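PDB 5NOA: family 88 glycosyl hydrolase, which probably acts as a polysaccharide lyase that removes rhamnose caps from complex arabinogalactan proteins. Local coordinates for residues A[41-45]-A[61-65]. Sequence-based numbering, arbitrary orientation.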
ATOM      1  N   ASN A  41     -11.661   3.758 -12.032  1.00  7.33           N
ATOM      2  CA  ASN A  41     -11.170   5.063 -11.647  1.00  8.41           C
ATOM      3  C   ASN A  41     -12.168   6.144 -12.008  1.00  9.37           C
ATOM      4  O   ASN A  41     -12.379   7.102 -11.262  1.00  9.81           O
ATOM      5  CB  ASN A  41      -9.787   5.314 -12.211  1.00  8.30           C
ATOM      6  CG  ASN A  41      -8.937   6.212 -11.346  1.00  8.20           C
ATOM      7  OD1 ASN A  41      -9.209   6.319 -10.158  1.00  9.35           O
ATOM      8  ND2 ASN A  41      -7.910   6.830 -11.898  1.00  9.55           N
ATOM      9  N   GLY A  42     -12.825   5.982 -13.152  1.00  9.97           N
ATOM     10  CA  GLY A  42     -13.897   6.890 -13.537  1.00 11.26           C
ATOM     11  C   GLY A  42     -15.053   6.880 -12.559  1.00 10.50           C
ATOM     12  O   GLY A  42     -15.594   7.954 -12.207  1.00 12.08           O
ATOM     13  N   TYR A  43     -15.469   5.686 -12.124  1.00  9.85           N
ATOM     14  CA  TYR A  43     -16.553   5.565 -11.141  1.00 10.55           C
ATOM     15  C   TYR A  43     -16.162   6.355  -9.880  1.00  9.88           C
ATOM     16  O   TYR A  43     -16.969   7.110  -9.321  1.00 11.20           O
ATOM     17  CB  TYR A  43     -16.835   4.095 -10.841  1.00 11.73           C
ATOM     18  CG  TYR A  43     -17.853   3.887  -9.775  1.00 13.06           C
ATOM     19  CD1 TYR A  43     -19.203   3.851 -10.051  1.00 13.53           C
ATOM     20  CD2 TYR A  43     -17.462   3.750  -8.458  1.00 13.74           C
ATOM     21  CE1 TYR A  43     -20.134   3.646  -9.042  1.00 15.34           C
ATOM     22  CE2 TYR A  43     -18.375   3.566  -7.439  1.00 15.67           C
ATOM     23  CZ  TYR A  43     -19.710   3.523  -7.735  1.00 15.40           C
ATOM     24  OH  TYR A  43     -20.599   3.340  -6.724  1.00 22.63           O
ATOM     25  N   TRP A  44     -14.940   6.116  -9.420  1.00  9.56           N
ATOM     26  CA  TRP A  44     -14.524   6.758  -8.182  1.00  9.28           C
ATOM     27  C   TRP A  44     -14.539   8.289  -8.337  1.00  8.73           C
ATOM     28  O   TRP A  44     -15.086   9.028  -7.509  1.00 10.54           O
ATOM     29  CB  TRP A  44     -13.162   6.277  -7.730  1.00 10.23           C
ATOM     30  CG  TRP A  44     -12.794   6.903  -6.477  1.00 12.68           C
ATOM     31  CD1 TRP A  44     -12.021   8.032  -6.328  1.00 14.75           C
ATOM     32  CD2 TRP A  44     -13.243   6.556  -5.197  1.00 13.81           C
ATOM     33  NE1 TRP A  44     -11.954   8.391  -5.034  1.00 15.71           N
ATOM     34  CE2 TRP A  44     -12.661   7.493  -4.287  1.00 13.34           C
ATOM     35  CE3 TRP A  44     -14.052   5.551  -4.698  1.00 16.12           C
ATOM     36  CZ2 TRP A  44     -12.936   7.478  -2.928  1.00 16.10           C
ATOM     37  CZ3 TRP A  44     -14.264   5.507  -3.286  1.00 18.10           C
ATOM     38  CH2 TRP A  44     -13.701   6.466  -2.452  1.00 16.30           C
ATOM     39  N   GLN A  45     -13.920   8.772  -9.400  1.00  9.12           N
ATOM     40  CA  GLN A  45     -13.796  10.231  -9.568  1.00  9.94           C
ATOM     41  C   GLN A  45     -15.147  10.917  -9.814  1.00 11.04           C
ATOM     42  O   GLN A  45     -15.395  12.005  -9.297  1.00 12.68           O
ATOM     43  CB  GLN A  45     -12.771  10.566 -10.635  1.00  9.81           C
ATOM     44  CG  GLN A  45     -11.376  10.164 -10.204  1.00  9.20           C
ATOM     45  CD  GLN A  45     -10.271  10.431 -11.204  1.00  9.79           C
ATOM     46  OE1 GLN A  45     -10.504  10.952 -12.300  1.00 12.49           O
ATOM     47  NE2 GLN A  45      -9.046  10.049 -10.845  1.00  9.99           N
ATOM     48  N   TYR A  61      -5.721   6.163  -1.925  1.00  6.76           N
ATOM     49  CA  TYR A  61      -6.384   6.255  -3.218  1.00  6.97           C
ATOM     50  C   TYR A  61      -5.461   6.947  -4.218  1.00  6.85           C
ATOM     51  O   TYR A  61      -5.285   6.466  -5.343  1.00  6.57           O
ATOM     52  CB  TYR A  61      -7.751   6.984  -3.140  1.00  7.15           C
ATOM     53  CG  TYR A  61      -8.193   7.352  -4.522  1.00  6.85           C
ATOM     54  CD1 TYR A  61      -8.690   6.402  -5.406  1.00  7.86           C
ATOM     55  CD2 TYR A  61      -7.947   8.620  -5.030  1.00  7.00           C
ATOM     56  CE1 TYR A  61      -8.952   6.710  -6.739  1.00  8.21           C
ATOM     57  CE2 TYR A  61      -8.221   8.927  -6.341  1.00  7.56           C
ATOM     58  CZ  TYR A  61      -8.703   7.977  -7.198  1.00  7.26           C
ATOM     59  OH  TYR A  61      -8.926   8.317  -8.525  1.00  9.36           O
ATOM     60  N   HIS A  62      -4.879   8.080  -3.831  1.00  6.53           N
ATOM     61  CA  HIS A  62      -4.064   8.841  -4.764  1.00  6.59           C
ATOM     62  C   HIS A  62      -2.839   8.083  -5.235  1.00  6.49           C
ATOM     63  O   HIS A  62      -2.419   8.265  -6.379  1.00  7.28           O
ATOM     64  CB  HIS A  62      -3.747  10.239  -4.217  1.00  6.38           C
ATOM     65  CG  HIS A  62      -4.909  11.160  -4.365  1.00  6.39           C
ATOM     66  ND1 HIS A  62      -5.195  11.780  -5.568  1.00  7.65           N
ATOM     67  CD2 HIS A  62      -5.931  11.439  -3.511  1.00  6.78           C
ATOM     68  CE1 HIS A  62      -6.349  12.409  -5.428  1.00  8.02           C
ATOM     69  NE2 HIS A  62      -6.815  12.232  -4.199  1.00  7.87           N
ATOM     70  N   THR A  63      -2.286   7.199  -4.398  1.00  7.20           N
ATOM     71  CA  THR A  63      -1.193   6.373  -4.873  1.00  7.54           C
ATOM     72  C   THR A  63      -1.656   5.482  -6.036  1.00  7.13           C
ATOM     73  O   THR A  63      -0.891   5.241  -6.980  1.00  8.21           O
ATOM     74  CB  THR A  63      -0.457   5.579  -3.791  1.00  7.97           C
ATOM     75  OG1 THR A  63      -1.269   4.512  -3.278  1.00  8.60           O
ATOM     76  CG2 THR A  63       0.030   6.429  -2.696  1.00  8.44           C
ATOM     77  N   GLY A  64      -2.883   4.994  -5.969  1.00  6.55           N
ATOM     78  CA  GLY A  64      -3.444   4.225  -7.047  1.00  6.99           C
ATOM     79  C   GLY A  64      -3.788   5.047  -8.274  1.00  7.23           C
ATOM     80  O   GLY A  64      -3.606   4.603  -9.421  1.00  7.95           O
ATOM     81  N   ASN A  65      -4.349   6.236  -8.064  1.00  7.02           N
ATOM     82  CA  ASN A  65      -4.635   7.133  -9.183  1.00  7.20           C
ATOM     83  C   ASN A  65      -3.352   7.494  -9.946  1.00  7.41           C
ATOM     84  O   ASN A  65      -3.344   7.500 -11.176  1.00  7.91           O
ATOM     85  CB  ASN A  65      -5.333   8.386  -8.682  1.00  7.91           C
ATOM     86  CG  ASN A  65      -5.727   9.307  -9.820  1.00  7.68           C
ATOM     87  OD1 ASN A  65      -6.393   8.875 -10.761  1.00  8.68           O
ATOM     88  ND2 ASN A  65      -5.305  10.569  -9.752  1.00  9.22           N
TER
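Segments 41-45 and 61-65, from the successive helices 29-47 and 56-72, run roughly antiparallel at 136° with their axes 12.1 Å apart, and side chains such as those of Tyr61 and Asn41 fill the space between them. Tyr61 carries its ring away from its own backbone N (chi1 165°) and thereby reaches helix 29-47. One ring face lies against the five-membered ring of Trp44 in an offset stack, the planes inclined at 28°; tryptophan offers a broad flat face for this. Trp44 CD1 comes within 3.4 Å of Tyr61 CE1. Tyrosine suits its place because it joins a flat apolar face to a hydroxyl that both gives and takes. Tyr61 OH donates to Asn41 OD1 at 2.6 Å, lying somewhat tilted from the carbonyl plane, and accepts from Gln45 NE2 at 2.9 Å, where the glutamine chain is long enough to bring its amide almost perpendicular to the ring. Asn41, with acceptor and donor on one short side chain, uses its other amide end as well: ND2 donates nearly straight to Asn65 OD1 at 2.8 Å, in that carbonyl's plane, and two bonds thus fix the rotation of its amide. Asn65 ND2 turns to Tyr77 O and Ser81 OG, satisfying the buried amide. A phenylalanine at Tyr61 lacks the hydroxyl and would probably leave Asn41 OD1 and Gln45 NE2 without their shared partner. Helix 358-377 also packs on Asn41, Trp44 and Tyr61, tying the chain's last helix to its first two, consistent with the closed (alpha/alpha)6 barrel of family 88 enzymes.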